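Local coordinates for protein carboxypeptidase D (Drosophila melanogaster, PDB 3MN8) that removes C-terminal arginine or lysine from peptides and proteins as a zinc-dependent metallocarboxypeptidase, processing growth factors, peptide hormones and neuropeptides, at residues A[351-364]-A[376-389]. Numbering follows the deposited sequence.
Sequences IADANVYVAGLEEK and RLLTPGLYSVHASA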
loop_
_atom_site.group_PDB
_atom_site.type_symbol
_atom_site.label_atom_id
_atom_site.label_comp_id
_atom_site.label_asym_id
_atom_site.label_seq_id
_atom_site.Cartn_x
_atom_site.Cartn_y
_atom_site.Cartn_z
ATOM N N ILE A 351 -20.955 4.558 -14.960
ATOM C CA ILE A 351 -21.641 3.600 -14.106
ATOM C C ILE A 351 -20.771 3.234 -12.903
ATOM O O ILE A 351 -19.665 2.695 -13.047
ATOM C CB ILE A 351 -22.014 2.313 -14.854
ATOM C CG1 ILE A 351 -22.676 2.635 -16.197
ATOM C CG2 ILE A 351 -22.934 1.470 -13.999
ATOM C CD1 ILE A 351 -22.914 1.408 -17.072
ATOM N N ALA A 352 -21.277 3.524 -11.713
ATOM C CA ALA A 352 -20.533 3.275 -10.492
ATOM C C ALA A 352 -20.816 1.864 -10.027
ATOM O O ALA A 352 -21.880 1.320 -10.305
ATOM C CB ALA A 352 -20.928 4.271 -9.439
ATOM N N ASP A 353 -19.857 1.266 -9.335
ATOM C CA ASP A 353 -20.010 -0.111 -8.859
ATOM C C ASP A 353 -20.216 -1.163 -9.952
ATOM O O ASP A 353 -20.700 -2.260 -9.689
ATOM C CB ASP A 353 -21.142 -0.197 -7.840
ATOM C CG ASP A 353 -20.625 -0.295 -6.419
ATOM O OD1 ASP A 353 -20.545 -1.425 -5.901
ATOM O OD2 ASP A 353 -20.285 0.749 -5.823
ATOM N N ALA A 354 -19.852 -0.825 -11.183
ATOM C CA ALA A 354 -19.824 -1.821 -12.239
ATOM C C ALA A 354 -18.717 -2.825 -11.946
ATOM O O ALA A 354 -17.801 -2.543 -11.166
ATOM C CB ALA A 354 -19.602 -1.163 -13.590
ATOM N N ASN A 355 -18.809 -3.999 -12.563
ATOM C CA ASN A 355 -17.760 -5.001 -12.443
ATOM C C ASN A 355 -16.999 -5.194 -13.745
ATOM O O ASN A 355 -17.590 -5.286 -14.823
ATOM C CB ASN A 355 -18.325 -6.333 -11.953
ATOM C CG ASN A 355 -18.552 -6.352 -10.454
ATOM O OD1 ASN A 355 -19.670 -6.580 -9.987
ATOM N ND2 ASN A 355 -17.490 -6.108 -9.688
ATOM N N VAL A 356 -15.681 -5.249 -13.635
ATOM C CA VAL A 356 -14.816 -5.472 -14.785
ATOM C C VAL A 356 -14.037 -6.777 -14.609
ATOM O O VAL A 356 -13.204 -6.900 -13.701
ATOM C CB VAL A 356 -13.844 -4.284 -15.001
ATOM C CG1 VAL A 356 -12.803 -4.622 -16.063
ATOM C CG2 VAL A 356 -14.625 -3.009 -15.373
ATOM N N TYR A 357 -14.320 -7.748 -15.480
ATOM C CA TYR A 357 -13.754 -9.080 -15.362
ATOM C C TYR A 357 -12.675 -9.369 -16.399
ATOM O O TYR A 357 -12.794 -8.956 -17.556
ATOM C CB TYR A 357 -14.843 -10.142 -15.507
ATOM C CG TYR A 357 -15.824 -10.296 -14.356
ATOM C CD1 TYR A 357 -17.048 -9.636 -14.367
ATOM C CD2 TYR A 357 -15.546 -11.142 -13.284
ATOM C CE1 TYR A 357 -17.958 -9.797 -13.323
ATOM C CE2 TYR A 357 -16.441 -11.307 -12.244
ATOM C CZ TYR A 357 -17.642 -10.634 -12.264
ATOM O OH TYR A 357 -18.528 -10.805 -11.221
ATOM N N VAL A 358 -11.643 -10.103 -15.968
ATOM C CA VAL A 358 -10.591 -10.609 -16.847
ATOM C C VAL A 358 -10.619 -12.128 -16.862
ATOM O O VAL A 358 -10.533 -12.766 -15.813
ATOM C CB VAL A 358 -9.181 -10.133 -16.398
ATOM C CG1 VAL A 358 -8.077 -10.746 -17.275
ATOM C CG2 VAL A 358 -9.092 -8.603 -16.415
ATOM N N ALA A 359 -10.747 -12.703 -18.052
ATOM C CA ALA A 359 -10.758 -14.155 -18.193
ATOM C C ALA A 359 -9.597 -14.803 -17.448
ATOM O O ALA A 359 -8.432 -14.526 -17.735
ATOM C CB ALA A 359 -10.729 -14.545 -19.663
ATOM N N GLY A 360 -9.924 -15.674 -16.498
ATOM C CA GLY A 360 -8.918 -16.368 -15.716
ATOM C C GLY A 360 -8.624 -15.635 -14.423
ATOM O O GLY A 360 -7.852 -16.096 -13.588
ATOM N N LEU A 361 -9.231 -14.468 -14.270
ATOM C CA LEU A 361 -9.116 -13.693 -13.043
ATOM C C LEU A 361 -10.497 -13.190 -12.630
ATOM O O LEU A 361 -10.626 -12.140 -11.993
ATOM C CB LEU A 361 -8.164 -12.516 -13.240
ATOM C CG LEU A 361 -6.718 -12.863 -13.615
ATOM C CD1 LEU A 361 -5.967 -11.611 -14.036
ATOM C CD2 LEU A 361 -5.983 -13.576 -12.487
ATOM N N GLU A 362 -11.520 -13.951 -13.006
ATOM C CA GLU A 362 -12.905 -13.561 -12.783
ATOM C C GLU A 362 -13.310 -13.619 -11.311
ATOM O O GLU A 362 -14.364 -13.115 -10.929
ATOM C CB GLU A 362 -13.845 -14.434 -13.625
ATOM C CG GLU A 362 -14.216 -13.831 -14.976
ATOM C CD GLU A 362 -13.991 -14.785 -16.136
ATOM O OE1 GLU A 362 -13.125 -15.686 -16.015
ATOM O OE2 GLU A 362 -14.676 -14.619 -17.174
ATOM N N GLU A 363 -12.480 -14.240 -10.485
ATOM C CA GLU A 363 -12.762 -14.295 -9.059
ATOM C C GLU A 363 -12.403 -12.968 -8.377
ATOM O O GLU A 363 -12.906 -12.651 -7.291
ATOM C CB GLU A 363 -12.049 -15.481 -8.404
ATOM C CG GLU A 363 -12.688 -16.826 -8.721
ATOM C CD GLU A 363 -11.989 -17.987 -8.043
ATOM O OE1 GLU A 363 -10.772 -18.165 -8.262
ATOM O OE2 GLU A 363 -12.663 -18.728 -7.298
ATOM N N LYS A 364 -11.547 -12.186 -9.022
ATOM C CA LYS A 364 -11.229 -10.857 -8.521
ATOM C C LYS A 364 -11.602 -9.772 -9.522
ATOM O O LYS A 364 -10.739 -9.242 -10.211
ATOM C CB LYS A 364 -9.750 -10.746 -8.171
ATOM C CG LYS A 364 -9.355 -9.406 -7.565
ATOM C CD LYS A 364 -10.253 -9.073 -6.397
ATOM C CE LYS A 364 -9.713 -7.939 -5.534
ATOM N NZ LYS A 364 -10.798 -7.468 -4.626
ATOM N N ARG A 376 -6.962 -2.096 -13.635
ATOM C CA ARG A 376 -6.722 -3.514 -13.430
ATOM C C ARG A 376 -5.257 -3.817 -13.666
ATOM O O ARG A 376 -4.764 -3.837 -14.804
ATOM C CB ARG A 376 -7.619 -4.366 -14.326
ATOM C CG ARG A 376 -7.381 -5.869 -14.218
ATOM C CD ARG A 376 -7.727 -6.410 -12.846
ATOM N NE ARG A 376 -7.455 -7.845 -12.743
ATOM C CZ ARG A 376 -7.560 -8.563 -11.626
ATOM N NH1 ARG A 376 -7.926 -7.996 -10.488
ATOM N NH2 ARG A 376 -7.298 -9.858 -11.646
ATOM N N LEU A 377 -4.554 -4.030 -12.566
ATOM C CA LEU A 377 -3.135 -4.305 -12.640
ATOM C C LEU A 377 -2.947 -5.627 -13.344
ATOM O O LEU A 377 -3.607 -6.609 -13.016
ATOM C CB LEU A 377 -2.540 -4.371 -11.238
ATOM C CG LEU A 377 -2.726 -3.123 -10.383
ATOM C CD1 LEU A 377 -1.879 -3.241 -9.132
ATOM C CD2 LEU A 377 -2.379 -1.867 -11.168
ATOM N N LEU A 378 -2.034 -5.669 -14.299
ATOM C CA LEU A 378 -1.810 -6.902 -15.033
ATOM C C LEU A 378 -0.335 -7.168 -15.318
ATOM O O LEU A 378 0.455 -6.269 -15.549
ATOM C CB LEU A 378 -2.635 -6.919 -16.333
ATOM C CG LEU A 378 -4.167 -7.068 -16.245
ATOM C CD1 LEU A 378 -4.825 -6.818 -17.584
ATOM C CD2 LEU A 378 -4.569 -8.441 -15.733
ATOM N N THR A 379 0.016 -8.436 -15.265
ATOM C CA THR A 379 1.275 -8.919 -15.768
ATOM C C THR A 379 1.223 -8.776 -17.277
ATOM O O THR A 379 0.135 -8.781 -17.853
ATOM C CB THR A 379 1.400 -10.397 -15.399
ATOM O OG1 THR A 379 1.643 -10.492 -13.990
ATOM C CG2 THR A 379 2.530 -11.087 -16.169
ATOM N N PRO A 380 2.389 -8.620 -17.924
ATOM C CA PRO A 380 2.415 -8.676 -19.393
ATOM C C PRO A 380 1.734 -9.940 -19.961
ATOM O O PRO A 380 1.768 -11.017 -19.341
ATOM C CB PRO A 380 3.911 -8.664 -19.710
ATOM C CG PRO A 380 4.509 -7.873 -18.572
ATOM C CD PRO A 380 3.697 -8.245 -17.354
ATOM N N GLY A 381 1.116 -9.795 -21.132
ATOM C CA GLY A 381 0.352 -10.869 -21.737
ATOM C C GLY A 381 -0.865 -10.333 -22.464
ATOM O O GLY A 381 -1.009 -9.119 -22.619
ATOM N N LEU A 382 -1.741 -11.220 -22.930
ATOM C CA LEU A 382 -2.935 -10.754 -23.611
ATOM C C LEU A 382 -4.178 -11.303 -22.946
ATOM O O LEU A 382 -4.215 -12.466 -22.554
ATOM C CB LEU A 382 -2.895 -11.074 -25.109
ATOM C CG LEU A 382 -3.092 -12.497 -25.625
ATOM C CD1 LEU A 382 -4.531 -12.981 -25.444
ATOM C CD2 LEU A 382 -2.713 -12.541 -27.094
ATOM N N TYR A 383 -5.193 -10.450 -22.826
ATOM C CA TYR A 383 -6.386 -10.787 -22.063
ATOM C C TYR A 383 -7.713 -10.437 -22.748
ATOM O O TYR A 383 -7.786 -9.576 -23.613
ATOM C CB TYR A 383 -6.334 -10.092 -20.717
ATOM C CG TYR A 383 -5.030 -10.244 -19.978
ATOM C CD1 TYR A 383 -3.898 -9.525 -20.360
ATOM C CD2 TYR A 383 -4.935 -11.084 -18.868
ATOM C CE1 TYR A 383 -2.695 -9.653 -19.668
ATOM C CE2 TYR A 383 -3.743 -11.219 -18.167
ATOM C CZ TYR A 383 -2.624 -10.503 -18.567
ATOM O OH TYR A 383 -1.445 -10.642 -17.861
ATOM N N SER A 384 -8.768 -11.129 -22.341
ATOM C CA SER A 384 -10.121 -10.777 -22.740
ATOM C C SER A 384 -10.818 -10.139 -21.550
ATOM O O SER A 384 -11.147 -10.801 -20.560
ATOM C CB SER A 384 -10.888 -12.010 -23.216
ATOM O OG SER A 384 -10.653 -12.236 -24.594
ATOM N N VAL A 385 -11.016 -8.836 -21.638
ATOM C CA VAL A 385 -11.636 -8.101 -20.548
ATOM C C VAL A 385 -13.089 -7.827 -20.891
ATOM O O VAL A 385 -13.409 -7.546 -22.048
ATOM C CB VAL A 385 -10.916 -6.763 -20.318
ATOM C CG1 VAL A 385 -11.309 -6.178 -18.987
ATOM C CG2 VAL A 385 -9.414 -6.960 -20.396
ATOM N N HIS A 386 -13.968 -7.923 -19.897
ATOM C CA HIS A 386 -15.364 -7.521 -20.072
ATOM C C HIS A 386 -15.955 -6.919 -18.814
ATOM O O HIS A 386 -15.421 -7.105 -17.715
ATOM C CB HIS A 386 -16.238 -8.678 -20.591
ATOM C CG HIS A 386 -16.650 -9.678 -19.545
ATOM N ND1 HIS A 386 -16.226 -9.630 -18.238
ATOM C CD2 HIS A 386 -17.450 -10.771 -19.642
ATOM C CE1 HIS A 386 -16.753 -10.643 -17.567
ATOM N NE2 HIS A 386 -17.499 -11.346 -18.396
ATOM N N ALA A 387 -17.066 -6.207 -18.977
ATOM C CA ALA A 387 -17.664 -5.479 -17.872
ATOM C C ALA A 387 -19.128 -5.831 -17.723
ATOM O O ALA A 387 -19.823 -6.119 -18.701
ATOM C CB ALA A 387 -17.493 -3.971 -18.072
ATOM N N SER A 388 -19.598 -5.809 -16.485
ATOM C CA SER A 388 -21.003 -6.051 -16.239
ATOM C C SER A 388 -21.494 -5.199 -15.073
ATOM O O SER A 388 -20.698 -4.653 -14.295
ATOM C CB SER A 388 -21.236 -7.530 -15.962
ATOM O OG SER A 388 -20.424 -7.969 -14.886
ATOM N N ALA A 389 -22.812 -5.080 -14.974
ATOM C CA ALA A 389 -23.454 -4.301 -13.927
ATOM C C ALA A 389 -24.945 -4.631 -13.896
ATOM O O ALA A 389 -25.565 -4.872 -14.934
ATOM C CB ALA A 389 -23.236 -2.798 -14.157
#
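Strands 355-358 and 381-388 form an antiparallel pair inside the four-stranded sheet of the C-terminal transthyretin-like domain, an all-beta module away from the zinc site. The register rests on two hydrogen-bonded pairs, Asn355 with Ser388 and Tyr357 with His386, each closed by two backbone bonds; Asn355 N reaches Ser388 O at 2.6 Å and His386 N reaches Tyr357 O at 2.8 Å. Beyond them Ala359 N extends the ladder to Ser384 O, where a type II turn from Val358 to Leu361 takes the chain off the strand.

Side chains alternate between two faces. Val356 and Val358 lie with Val385 and Ala387 on the face toward strand 339-344, whose Val343 touches Val356, making this the interior of a two-sheet sandwich. There Val356 CG1 meets Val385 CG1 at 3.6 Å. With CG1 of Val358 anti to the backbone N (chi1 176°), that methyl lies 3.5 Å from Tyr383 CD2, while CG2 packs on Arg376 CG. Leu378 CD1 sits over the centre of the Tyr383 ring, 4.0 Å above its plane.

Arg376 turns at chi2 (65°), carrying its guanidinium past Val358 CG2 against both Leu361 and Lys364: Lys364 O lies over one face, its 3.1 Å approach to NH1 too poorly angled for a hydrogen bond, and Leu361 CG lies at the edge. NH2 forms a salt bridge with Asp244, linking this domain to the catalytic one. With the guanidinium gone, as with an alanine here, Asp244 would probably lose this charge partner and a gap would open beside Val358 and Leu361.

On the other face the Tyr357 and His386 ring planes are oblique, at 78°, though the histidine's exact placement is doubtful because CE1 is modelled too close to Tyr357 CB; Ser388 OG lies at the tyrosine's edge, 3.4 Å from CE1 of Tyr357.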